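PDB 6C46: dTDP-4-dehydrorhamnose 3,5-epimerase from Elizabethkingia anophelis NUHP1, which probably catalyses the epimerization at C3' and C5' of dTDP-4-dehydro-6-deoxyglucose that yields dTDP-4-dehydro-beta-L-rhamnose in dTDP-L-rhamnose biosynthesis. Local coordinates for residues G68-V82 with Y140-V154. Numbering follows the deposited sequence.
Sequences GLHLQKGKHAQAKLV and YKCDNFYNKESEGSV
The amide of Asn147 lies almost flat on the imidazole of His76, the two planes 15° apart, with Asn147 CG 3.6 Å above the ring plane, over its centre; CG of Lys75 backs the opposite face, offset toward the rim. At the ring edge a water in the plane joins His76 ND1 to Phe145 O. Asn147 CG stands anti to its own N (chi1 -179°), which swings the amide across the ring.

Beside this stack the extended side chain of Gln72 reaches between the two loops and is gripped at both ends of its amide. Gln72 NE2 gives one N-H to Phe145 O (3.0 Å) and the other to His76 O (2.8 Å), both acceptors close to the amide plane. Gln72 OE1 takes the N-H of Asn147 at 2.8 Å, nearly straight but from above the carbonyl plane, and a water links it to Glu151 OE2. Three backbone groups thus fix its rotation. Tyr146, which probably stacks on the substrate's thymidine ring, follows Phe145 on this loop.

Asn144 ties down the turn in the same manner, ND2 donating to Lys75 O and Ala77 O, while Gln78 NE2 returns a bond to Asn144 O. Next along, Asp143 OD1 accepts the N-H of Ala79 from above the carboxylate plane, OD1 to Ala79 N 2.7 Å, and is also salt-bridged to Arg123.

At one end Leu71 lies against Gly152, its CD1 3.8 Å from Gly152 CA. Loops 73-79 and 143-150 join two antiparallel pairings, 68-72 with 151-153 and 80-82 with 140-142, in the two facing sheets of the cupin barrel. His70 on strand 66-72 and Tyr140 on strand 135-142 are the probable proton acceptor and donor, and His70 NE2 bonds Asp178. Strand 125-131 flanks 66-72, strand 118-121 flanks 80-86, strand 55-62 borders 135-142, and Lys141 reaches Asp56 of the second subunit.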
loop_
_atom_site.group_PDB
_atom_site.type_symbol
_atom_site.label_atom_id
_atom_site.label_comp_id
_atom_site.label_asym_id
_atom_site.label_seq_id
_atom_site.Cartn_x
_atom_site.Cartn_y
_atom_site.Cartn_z
ATOM N N GLY A 68 10.143 12.003 14.030
ATOM C CA GLY A 68 11.477 11.591 13.596
ATOM C C GLY A 68 12.573 12.203 14.450
ATOM O O GLY A 68 12.257 12.860 15.445
ATOM N N LEU A 69 13.848 11.991 14.115
ATOM C CA LEU A 69 14.288 11.102 13.052
ATOM C C LEU A 69 14.438 9.710 13.641
ATOM O O LEU A 69 15.064 9.578 14.682
ATOM C CB LEU A 69 15.620 11.601 12.460
ATOM C CG LEU A 69 15.494 12.974 11.791
ATOM C CD1 LEU A 69 16.858 13.675 11.721
ATOM C CD2 LEU A 69 14.866 12.809 10.383
ATOM N N HIS A 70 13.892 8.677 12.986
ATOM C CA HIS A 70 13.798 7.340 13.569
ATOM C C HIS A 70 14.495 6.302 12.701
ATOM O O HIS A 70 14.564 6.439 11.475
ATOM C CB HIS A 70 12.325 6.894 13.720
ATOM C CG HIS A 70 11.515 7.781 14.614
ATOM N ND1 HIS A 70 10.159 7.964 14.446
ATOM C CD2 HIS A 70 11.864 8.517 15.695
ATOM C CE1 HIS A 70 9.705 8.782 15.384
ATOM N NE2 HIS A 70 10.718 9.133 16.157
ATOM N N LEU A 71 14.933 5.224 13.344
ATOM C CA LEU A 71 15.554 4.102 12.644
ATOM C C LEU A 71 15.550 2.910 13.590
ATOM O O LEU A 71 15.286 3.048 14.786
ATOM C CB LEU A 71 16.989 4.439 12.208
ATOM C CG LEU A 71 17.782 4.731 13.501
ATOM C CD1 LEU A 71 18.813 3.653 13.804
ATOM C CD2 LEU A 71 18.415 6.112 13.508
ATOM N N GLN A 72 15.842 1.732 13.042
ATOM C CA GLN A 72 16.134 0.552 13.846
ATOM C C GLN A 72 17.573 0.146 13.559
ATOM O O GLN A 72 18.035 0.254 12.416
ATOM C CB GLN A 72 15.146 -0.611 13.542
ATOM C CG GLN A 72 13.755 -0.328 14.111
ATOM C CD GLN A 72 12.770 -1.483 14.034
ATOM O OE1 GLN A 72 11.703 -1.419 14.643
ATOM N NE2 GLN A 72 13.128 -2.553 13.331
ATOM N N LYS A 73 18.287 -0.274 14.596
ATOM C CA LYS A 73 19.724 -0.522 14.489
ATOM C C LYS A 73 20.046 -1.929 13.997
ATOM O O LYS A 73 19.301 -2.880 14.236
ATOM C CB LYS A 73 20.410 -0.318 15.832
ATOM C CG LYS A 73 20.411 1.116 16.335
ATOM C CD LYS A 73 21.098 1.159 17.717
ATOM C CE LYS A 73 20.653 2.379 18.520
ATOM N NZ LYS A 73 21.230 2.420 19.905
ATOM N N GLY A 74 21.193 -2.051 13.337
ATOM C CA GLY A 74 21.792 -3.361 13.093
ATOM C C GLY A 74 20.941 -4.247 12.199
ATOM O O GLY A 74 20.370 -3.806 11.201
ATOM N N LYS A 75 20.830 -5.520 12.581
ATOM C CA LYS A 75 20.098 -6.473 11.755
ATOM C C LYS A 75 18.603 -6.198 11.723
ATOM O O LYS A 75 17.897 -6.842 10.941
ATOM C CB LYS A 75 20.320 -7.895 12.263
ATOM C CG LYS A 75 19.703 -8.178 13.603
ATOM C CD LYS A 75 20.248 -9.531 14.120
ATOM C CE LYS A 75 19.544 -9.996 15.358
ATOM N NZ LYS A 75 19.915 -11.418 15.623
ATOM N N HIS A 76 18.107 -5.285 12.565
ATOM C CA HIS A 76 16.702 -4.897 12.562
ATOM C C HIS A 76 16.424 -3.684 11.694
ATOM O O HIS A 76 15.256 -3.284 11.583
ATOM C CB HIS A 76 16.247 -4.637 14.004
ATOM C CG HIS A 76 16.340 -5.862 14.862
ATOM N ND1 HIS A 76 15.463 -6.916 14.734
ATOM C CD2 HIS A 76 17.237 -6.228 15.810
ATOM C CE1 HIS A 76 15.797 -7.868 15.590
ATOM N NE2 HIS A 76 16.868 -7.473 16.257
ATOM N N ALA A 77 17.445 -3.137 11.021
ATOM C CA ALA A 77 17.254 -1.933 10.215
ATOM C C ALA A 77 16.179 -2.153 9.153
ATOM O O ALA A 77 16.057 -3.236 8.582
ATOM C CB ALA A 77 18.574 -1.507 9.545
ATOM N N GLN A 78 15.381 -1.118 8.912
ATOM C CA GLN A 78 14.242 -1.184 8.005
ATOM C C GLN A 78 14.454 -0.224 6.854
ATOM O O GLN A 78 14.547 0.983 7.088
ATOM C CB GLN A 78 12.952 -0.798 8.712
ATOM C CG GLN A 78 12.533 -1.729 9.841
ATOM C CD GLN A 78 11.379 -1.172 10.641
ATOM O OE1 GLN A 78 11.436 -0.040 11.122
ATOM N NE2 GLN A 78 10.333 -1.984 10.832
ATOM N N ALA A 79 14.507 -0.747 5.622
ATOM C CA ALA A 79 14.285 0.115 4.470
ATOM C C ALA A 79 12.810 0.487 4.427
ATOM O O ALA A 79 11.954 -0.324 4.790
ATOM C CB ALA A 79 14.698 -0.586 3.164
ATOM N N LYS A 80 12.515 1.726 3.998
ATOM C CA LYS A 80 11.162 2.269 4.022
ATOM C C LYS A 80 10.798 2.813 2.649
ATOM O O LYS A 80 11.589 3.534 2.040
ATOM C CB LYS A 80 11.027 3.369 5.082
ATOM C CG LYS A 80 11.247 2.836 6.511
ATOM C CD LYS A 80 11.531 3.948 7.530
ATOM C CE LYS A 80 11.866 3.364 8.916
ATOM N NZ LYS A 80 12.465 4.405 9.862
ATOM N N LEU A 81 9.607 2.460 2.165
ATOM C CA LEU A 81 9.045 3.022 0.939
ATOM C C LEU A 81 7.826 3.814 1.366
ATOM O O LEU A 81 6.833 3.229 1.810
ATOM C CB LEU A 81 8.661 1.925 -0.051
ATOM C CG LEU A 81 8.156 2.406 -1.407
ATOM C CD1 LEU A 81 9.221 3.206 -2.153
ATOM C CD2 LEU A 81 7.734 1.169 -2.199
ATOM N N VAL A 82 7.904 5.133 1.269
ATOM C CA VAL A 82 6.915 5.967 1.927
ATOM C C VAL A 82 6.176 6.810 0.902
ATOM O O VAL A 82 6.709 7.163 -0.156
ATOM C CB VAL A 82 7.576 6.849 3.018
ATOM C CG1 VAL A 82 8.343 5.990 4.012
ATOM C CG2 VAL A 82 8.555 7.818 2.409
ATOM N N TYR A 140 3.825 3.905 5.087
ATOM C CA TYR A 140 5.204 3.452 4.959
ATOM C C TYR A 140 5.260 1.935 4.996
ATOM O O TYR A 140 4.681 1.304 5.882
ATOM C CB TYR A 140 6.134 4.078 6.009
ATOM C CG TYR A 140 5.820 3.938 7.475
ATOM C CD1 TYR A 140 6.619 3.133 8.289
ATOM C CD2 TYR A 140 4.788 4.657 8.071
ATOM C CE1 TYR A 140 6.378 3.011 9.637
ATOM C CE2 TYR A 140 4.536 4.544 9.417
ATOM C CZ TYR A 140 5.335 3.717 10.199
ATOM O OH TYR A 140 5.093 3.597 11.544
ATOM N N LYS A 141 5.904 1.371 3.983
ATOM C CA LYS A 141 6.187 -0.053 3.881
ATOM C C LYS A 141 7.619 -0.272 4.334
ATOM O O LYS A 141 8.516 0.495 3.961
ATOM C CB LYS A 141 6.024 -0.548 2.443
ATOM C CG LYS A 141 4.743 -0.070 1.728
ATOM C CD LYS A 141 4.501 -0.813 0.398
ATOM C CE LYS A 141 4.182 -2.305 0.597
ATOM N NZ LYS A 141 3.884 -3.078 -0.655
ATOM N N CYS A 142 7.840 -1.324 5.114
ATOM C CA CYS A 142 9.161 -1.601 5.661
ATOM C C CYS A 142 9.632 -2.947 5.164
ATOM O O CYS A 142 8.840 -3.891 5.104
ATOM C CB CYS A 142 9.150 -1.624 7.175
ATOM S SG CYS A 142 8.597 -0.065 7.894
ATOM N N ASP A 143 10.935 -3.048 4.880
ATOM C CA ASP A 143 11.521 -4.306 4.439
ATOM C C ASP A 143 12.072 -5.128 5.605
ATOM O O ASP A 143 12.816 -6.087 5.387
ATOM C CB ASP A 143 12.566 -4.043 3.332
ATOM C CG ASP A 143 13.981 -3.774 3.860
ATOM O OD1 ASP A 143 14.192 -3.415 5.036
ATOM O OD2 ASP A 143 14.917 -3.906 3.039
ATOM N N ASN A 144 11.665 -4.815 6.839
ATOM C CA ASN A 144 12.064 -5.599 7.998
ATOM C C ASN A 144 11.033 -5.353 9.082
ATOM O O ASN A 144 10.288 -4.369 9.039
ATOM C CB ASN A 144 13.480 -5.209 8.463
ATOM C CG ASN A 144 14.221 -6.330 9.158
ATOM O OD1 ASN A 144 13.641 -7.347 9.572
ATOM N ND2 ASN A 144 15.530 -6.135 9.324
ATOM N N PHE A 145 11.026 -6.223 10.071
ATOM C CA PHE A 145 9.967 -6.199 11.071
ATOM C C PHE A 145 10.315 -5.268 12.233
ATOM O O PHE A 145 11.485 -4.966 12.507
ATOM C CB PHE A 145 9.703 -7.626 11.568
ATOM C CG PHE A 145 9.218 -8.553 10.477
ATOM C CD1 PHE A 145 7.923 -8.433 9.980
ATOM C CD2 PHE A 145 10.056 -9.519 9.938
ATOM C CE1 PHE A 145 7.462 -9.268 8.954
ATOM C CE2 PHE A 145 9.620 -10.359 8.912
ATOM C CZ PHE A 145 8.308 -10.234 8.427
ATOM N N TYR A 146 9.263 -4.799 12.898
ATOM C CA TYR A 146 9.372 -3.964 14.091
ATOM C C TYR A 146 10.185 -4.637 15.194
ATOM O O TYR A 146 9.995 -5.819 15.501
ATOM C CB TYR A 146 7.962 -3.654 14.617
ATOM C CG TYR A 146 7.945 -2.913 15.928
ATOM C CD1 TYR A 146 8.194 -1.547 15.970
ATOM C CD2 TYR A 146 7.652 -3.569 17.116
ATOM C CE1 TYR A 146 8.161 -0.845 17.183
ATOM C CE2 TYR A 146 7.613 -2.883 18.329
ATOM C CZ TYR A 146 7.870 -1.518 18.350
ATOM O OH TYR A 146 7.841 -0.829 19.542
ATOM N N ASN A 147 11.070 -3.865 15.836
ATOM C CA ASN A 147 11.793 -4.367 17.007
ATOM C C ASN A 147 12.101 -3.186 17.924
ATOM O O ASN A 147 12.989 -2.378 17.625
ATOM C CB ASN A 147 13.072 -5.103 16.591
ATOM C CG ASN A 147 13.835 -5.651 17.779
ATOM O OD1 ASN A 147 14.588 -4.932 18.449
ATOM N ND2 ASN A 147 13.617 -6.918 18.074
ATOM N N LYS A 148 11.396 -3.109 19.054
ATOM C CA LYS A 148 11.491 -1.926 19.913
ATOM C C LYS A 148 12.890 -1.748 20.479
ATOM O O LYS A 148 13.395 -0.619 20.571
ATOM C CB LYS A 148 10.471 -1.998 21.054
ATOM C CG LYS A 148 10.546 -0.769 21.960
ATOM C CD LYS A 148 9.353 -0.607 22.893
ATOM C CE LYS A 148 9.137 0.876 23.245
ATOM N NZ LYS A 148 10.415 1.637 23.455
ATOM N N GLU A 149 13.505 -2.837 20.925
ATOM C CA GLU A 149 14.802 -2.726 21.574
ATOM C C GLU A 149 15.843 -2.155 20.629
ATOM O O GLU A 149 16.789 -1.492 21.073
ATOM C CB GLU A 149 15.246 -4.093 22.088
ATOM C CG GLU A 149 16.567 -4.076 22.825
ATOM C CD GLU A 149 17.036 -5.467 23.223
ATOM O OE1 GLU A 149 16.286 -6.447 22.996
ATOM O OE2 GLU A 149 18.158 -5.576 23.762
ATOM N N SER A 150 15.675 -2.375 19.325
ATOM C CA SER A 150 16.661 -1.937 18.346
ATOM C C SER A 150 16.535 -0.458 17.974
ATOM O O SER A 150 17.334 0.021 17.167
ATOM C CB SER A 150 16.535 -2.772 17.063
ATOM O OG SER A 150 15.396 -2.363 16.304
ATOM N N GLU A 151 15.560 0.272 18.515
ATOM C CA GLU A 151 15.274 1.603 17.994
ATOM C C GLU A 151 16.431 2.567 18.231
ATOM O O GLU A 151 17.063 2.562 19.286
ATOM C CB GLU A 151 13.980 2.136 18.612
ATOM C CG GLU A 151 12.769 1.426 18.021
ATOM C CD GLU A 151 11.417 1.909 18.592
ATOM O OE1 GLU A 151 11.403 2.577 19.639
ATOM O OE2 GLU A 151 10.372 1.603 17.986
ATOM N N GLY A 152 16.729 3.375 17.209
ATOM C CA GLY A 152 17.661 4.473 17.330
ATOM C C GLY A 152 16.954 5.756 16.920
ATOM O O GLY A 152 15.802 5.727 16.462
ATOM N N SER A 153 17.650 6.883 17.084
ATOM C CA SER A 153 17.005 8.160 16.790
ATOM C C SER A 153 18.054 9.250 16.665
ATOM O O SER A 153 19.161 9.136 17.192
ATOM C CB SER A 153 15.997 8.554 17.873
ATOM O OG SER A 153 16.665 8.742 19.101
ATOM N N VAL A 154 17.684 10.310 15.951
ATOM C CA VAL A 154 18.498 11.516 15.834
ATOM C C VAL A 154 17.573 12.705 16.040
ATOM O O VAL A 154 16.494 12.760 15.441
ATOM C CB VAL A 154 19.193 11.605 14.455
ATOM C CG1 VAL A 154 19.978 12.905 14.339
ATOM C CG2 VAL A 154 20.107 10.416 14.243
HETATM O O HOH W 1 10.704 0.982 15.436
HETATM O O HOH W 2 18.686 0.758 20.946
HETATM O O HOH W 3 13.295 -6.986 12.998
#